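Local coordinates for protein fusolin (Unidentified entomopoxvirus, PDB 4YN2) that forms the crystalline spindles of an insect poxvirus that enhance virulence, and probably acts on chitin through its lytic polysaccharide monooxygenase-like domain, at residues G267-E271 with E272-Y276. Residues are numbered along the deposited sequence; the frame is centred on the assembly and turned at random.
Sequences GFDTE and EYYKY
Gly267 O is gripped by two groups of Thr270 and also rests against CB of Tyr273, 3.3 Å away. Its shorter hydrogen bond comes from Thr270 OG1 at 2.7 Å, with the donor tilted 24° from the carbonyl plane; the second, from Thr270 N at 3.2 Å, arrives on the same face and closes a type II beta turn from Gly267 to Thr270. Thr270 occupies the N-cap position, and its chi1 of 68° sets OG1 between backbone N and carbonyl carbon, where it turns back to the glycine carbonyl and lies 3.1 Å from Glu272 OE1. The turn also brings Phe268 onto Tyr273. Phe268 CA sits over one face of the tyrosine ring, 4.3 Å from its centroid, which identifies a CH-pi contact. The two rings meet obliquely, planes 51° apart, with Phe268 CD1 touching Tyr273 CE2; both residues also touch crystal neighbours. Farther round the turn, the Asp269 side chain runs alongside that of Tyr274, pointing the same way, and places OD1 3.0 Å from the phenolic OH. Thr270 O lies at the edge of the Tyr274 ring, near its plane, and takes a weak bond from Tyr274 N. The next helical bond, from Lys275 N to Glu271 O, is firmer at 2.9 Å, while the first methylenes of the lysine pack against the same carbonyl. The centre of this surface contact lies about 35 Å from the centre of the chain, where the last residues of the long loop after strand 220-231 turn against the first turn of the C-terminal helix 271-280.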
ATOM      1  N   GLY A 267     -12.081  31.385 -19.907  1.00 19.32           N
ATOM      2  CA  GLY A 267     -12.622  31.017 -18.611  1.00 19.03           C
ATOM      3  C   GLY A 267     -11.902  29.823 -18.024  1.00 23.13           C
ATOM      4  O   GLY A 267     -10.835  29.443 -18.509  1.00 22.01           O
ATOM      5  N   PHE A 268     -12.521  29.184 -17.030  1.00 19.60           N
ATOM      6  CA  PHE A 268     -11.958  28.030 -16.322  1.00 19.51           C
ATOM      7  C   PHE A 268     -11.698  26.887 -17.299  1.00 25.20           C
ATOM      8  O   PHE A 268     -12.495  26.663 -18.197  1.00 24.04           O
ATOM      9  CB  PHE A 268     -12.902  27.561 -15.196  1.00 20.76           C
ATOM     10  CG  PHE A 268     -12.412  26.351 -14.427  1.00 21.91           C
ATOM     11  CD1 PHE A 268     -11.483  26.486 -13.405  1.00 24.51           C
ATOM     12  CD2 PHE A 268     -12.823  25.074 -14.775  1.00 23.76           C
ATOM     13  CE1 PHE A 268     -11.031  25.371 -12.702  1.00 25.08           C
ATOM     14  CE2 PHE A 268     -12.358  23.957 -14.077  1.00 26.36           C
ATOM     15  CZ  PHE A 268     -11.477  24.115 -13.037  1.00 24.23           C
ATOM     16  N   ASP A 269     -10.544  26.221 -17.163  1.00 24.39           N
ATOM     17  CA  ASP A 269     -10.135  25.085 -17.995  1.00 26.09           C
ATOM     18  C   ASP A 269      -9.966  25.400 -19.513  1.00 29.58           C
ATOM     19  O   ASP A 269      -9.735  24.459 -20.272  1.00 30.20           O
ATOM     20  CB  ASP A 269     -11.116  23.908 -17.828  1.00 29.09           C
ATOM     21  CG  ASP A 269     -10.443  22.551 -17.822  1.00 46.36           C
ATOM     22  OD1 ASP A 269      -9.556  22.334 -16.967  1.00 47.97           O
ATOM     23  OD2 ASP A 269     -10.818  21.700 -18.658  1.00 55.76           O
ATOM     24  N   THR A 270     -10.013  26.687 -19.949  1.00 23.83           N
ATOM     25  CA  THR A 270      -9.734  27.052 -21.344  1.00 22.49           C
ATOM     26  C   THR A 270      -8.200  27.167 -21.414  1.00 23.96           C
ATOM     27  O   THR A 270      -7.563  27.215 -20.360  1.00 22.02           O
ATOM     28  CB  THR A 270     -10.463  28.345 -21.760  1.00 27.42           C
ATOM     29  OG1 THR A 270      -9.901  29.440 -21.044  1.00 28.76           O
ATOM     30  CG2 THR A 270     -11.978  28.292 -21.538  1.00 26.34           C
ATOM     31  N   GLU A 271      -7.596  27.225 -22.612  1.00 20.64           N
ATOM     32  CA  GLU A 271      -6.128  27.298 -22.691  1.00 21.01           C
ATOM     33  C   GLU A 271      -5.587  28.581 -22.053  1.00 23.01           C
ATOM     34  O   GLU A 271      -4.494  28.540 -21.495  1.00 22.18           O
ATOM     35  CB  GLU A 271      -5.617  27.160 -24.141  1.00 22.97           C
ATOM     36  CG  GLU A 271      -5.923  25.807 -24.771  1.00 37.74           C
ATOM     37  CD  GLU A 271      -5.423  24.602 -23.996  1.00 67.73           C
ATOM     38  OE1 GLU A 271      -4.250  24.626 -23.556  1.00 71.58           O
ATOM     39  OE2 GLU A 271      -6.211  23.647 -23.803  1.00 62.13           O
ATOM     40  N   GLU A 272      -6.361  29.688 -22.066  1.00 19.14           N
ATOM     41  CA  GLU A 272      -5.950  30.931 -21.409  1.00 18.65           C
ATOM     42  C   GLU A 272      -5.703  30.675 -19.918  1.00 20.26           C
ATOM     43  O   GLU A 272      -4.676  31.084 -19.391  1.00 18.82           O
ATOM     44  CB  GLU A 272      -7.008  32.036 -21.564  1.00 20.47           C
ATOM     45  CG  GLU A 272      -7.159  32.586 -22.977  1.00 30.93           C
ATOM     46  CD  GLU A 272      -8.111  31.846 -23.896  1.00 49.07           C
ATOM     47  OE1 GLU A 272      -8.557  30.732 -23.531  1.00 28.45           O
ATOM     48  OE2 GLU A 272      -8.412  32.387 -24.984  1.00 48.77           O
ATOM     49  N   TYR A 273      -6.636  29.950 -19.267  1.00 15.20           N
ATOM     50  CA  TYR A 273      -6.566  29.630 -17.839  1.00 14.42           C
ATOM     51  C   TYR A 273      -5.311  28.830 -17.508  1.00 18.32           C
ATOM     52  O   TYR A 273      -4.660  29.127 -16.513  1.00 16.01           O
ATOM     53  CB  TYR A 273      -7.814  28.856 -17.402  1.00 14.65           C
ATOM     54  CG  TYR A 273      -8.036  28.881 -15.912  1.00 15.00           C
ATOM     55  CD1 TYR A 273      -8.437  30.044 -15.269  1.00 16.81           C
ATOM     56  CD2 TYR A 273      -7.776  27.761 -15.131  1.00 14.14           C
ATOM     57  CE1 TYR A 273      -8.612  30.087 -13.894  1.00 16.35           C
ATOM     58  CE2 TYR A 273      -7.950  27.789 -13.753  1.00 14.09           C
ATOM     59  CZ  TYR A 273      -8.386  28.952 -13.139  1.00 17.47           C
ATOM     60  OH  TYR A 273      -8.561  29.025 -11.786  1.00 12.04           O
ATOM     61  N   TYR A 274      -4.962  27.839 -18.352  1.00 18.94           N
ATOM     62  CA  TYR A 274      -3.747  27.033 -18.171  1.00 21.22           C
ATOM     63  C   TYR A 274      -2.507  27.888 -18.368  1.00 22.72           C
ATOM     64  O   TYR A 274      -1.577  27.765 -17.587  1.00 22.43           O
ATOM     65  CB  TYR A 274      -3.701  25.822 -19.126  1.00 25.00           C
ATOM     66  CG  TYR A 274      -4.522  24.653 -18.637  1.00 30.62           C
ATOM     67  CD1 TYR A 274      -4.019  23.770 -17.688  1.00 33.32           C
ATOM     68  CD2 TYR A 274      -5.798  24.415 -19.136  1.00 32.70           C
ATOM     69  CE1 TYR A 274      -4.765  22.677 -17.248  1.00 35.48           C
ATOM     70  CE2 TYR A 274      -6.557  23.330 -18.701  1.00 34.14           C
ATOM     71  CZ  TYR A 274      -6.039  22.466 -17.747  1.00 43.05           C
ATOM     72  OH  TYR A 274      -6.759  21.381 -17.306  1.00 45.15           O
ATOM     73  N   LYS A 275      -2.492  28.755 -19.395  1.00 17.37           N
ATOM     74  CA  LYS A 275      -1.359  29.654 -19.624  1.00 17.02           C
ATOM     75  C   LYS A 275      -1.210  30.635 -18.463  1.00 19.04           C
ATOM     76  O   LYS A 275      -0.089  30.928 -18.045  1.00 18.20           O
ATOM     77  CB  LYS A 275      -1.516  30.426 -20.943  1.00 19.98           C
ATOM     78  CG  LYS A 275      -1.259  29.566 -22.171  1.00 34.95           C
ATOM     79  CD  LYS A 275      -1.421  30.370 -23.454  1.00 47.97           C
ATOM     80  CE  LYS A 275      -1.282  29.531 -24.706  1.00 62.87           C
ATOM     81  NZ  LYS A 275       0.110  29.047 -24.917  1.00 71.92           N
ATOM     82  N   TYR A 276      -2.336  31.123 -17.925  1.00 14.44           N
ATOM     83  CA  TYR A 276      -2.284  32.049 -16.800  1.00 13.35           C
ATOM     84  C   TYR A 276      -1.680  31.361 -15.573  1.00 17.46           C
ATOM     85  O   TYR A 276      -0.859  31.963 -14.889  1.00 16.20           O
ATOM     86  CB  TYR A 276      -3.661  32.624 -16.463  1.00 13.09           C
ATOM     87  CG  TYR A 276      -3.530  33.791 -15.511  1.00 13.42           C
ATOM     88  CD1 TYR A 276      -3.435  33.584 -14.140  1.00 14.29           C
ATOM     89  CD2 TYR A 276      -3.290  35.072 -15.986  1.00 14.01           C
ATOM     90  CE1 TYR A 276      -3.165  34.632 -13.263  1.00 14.89           C
ATOM     91  CE2 TYR A 276      -3.073  36.138 -15.119  1.00 14.78           C
ATOM     92  CZ  TYR A 276      -2.996  35.912 -13.756  1.00 18.30           C
ATOM     93  OH  TYR A 276      -2.760  36.959 -12.907  1.00 15.53           O
TER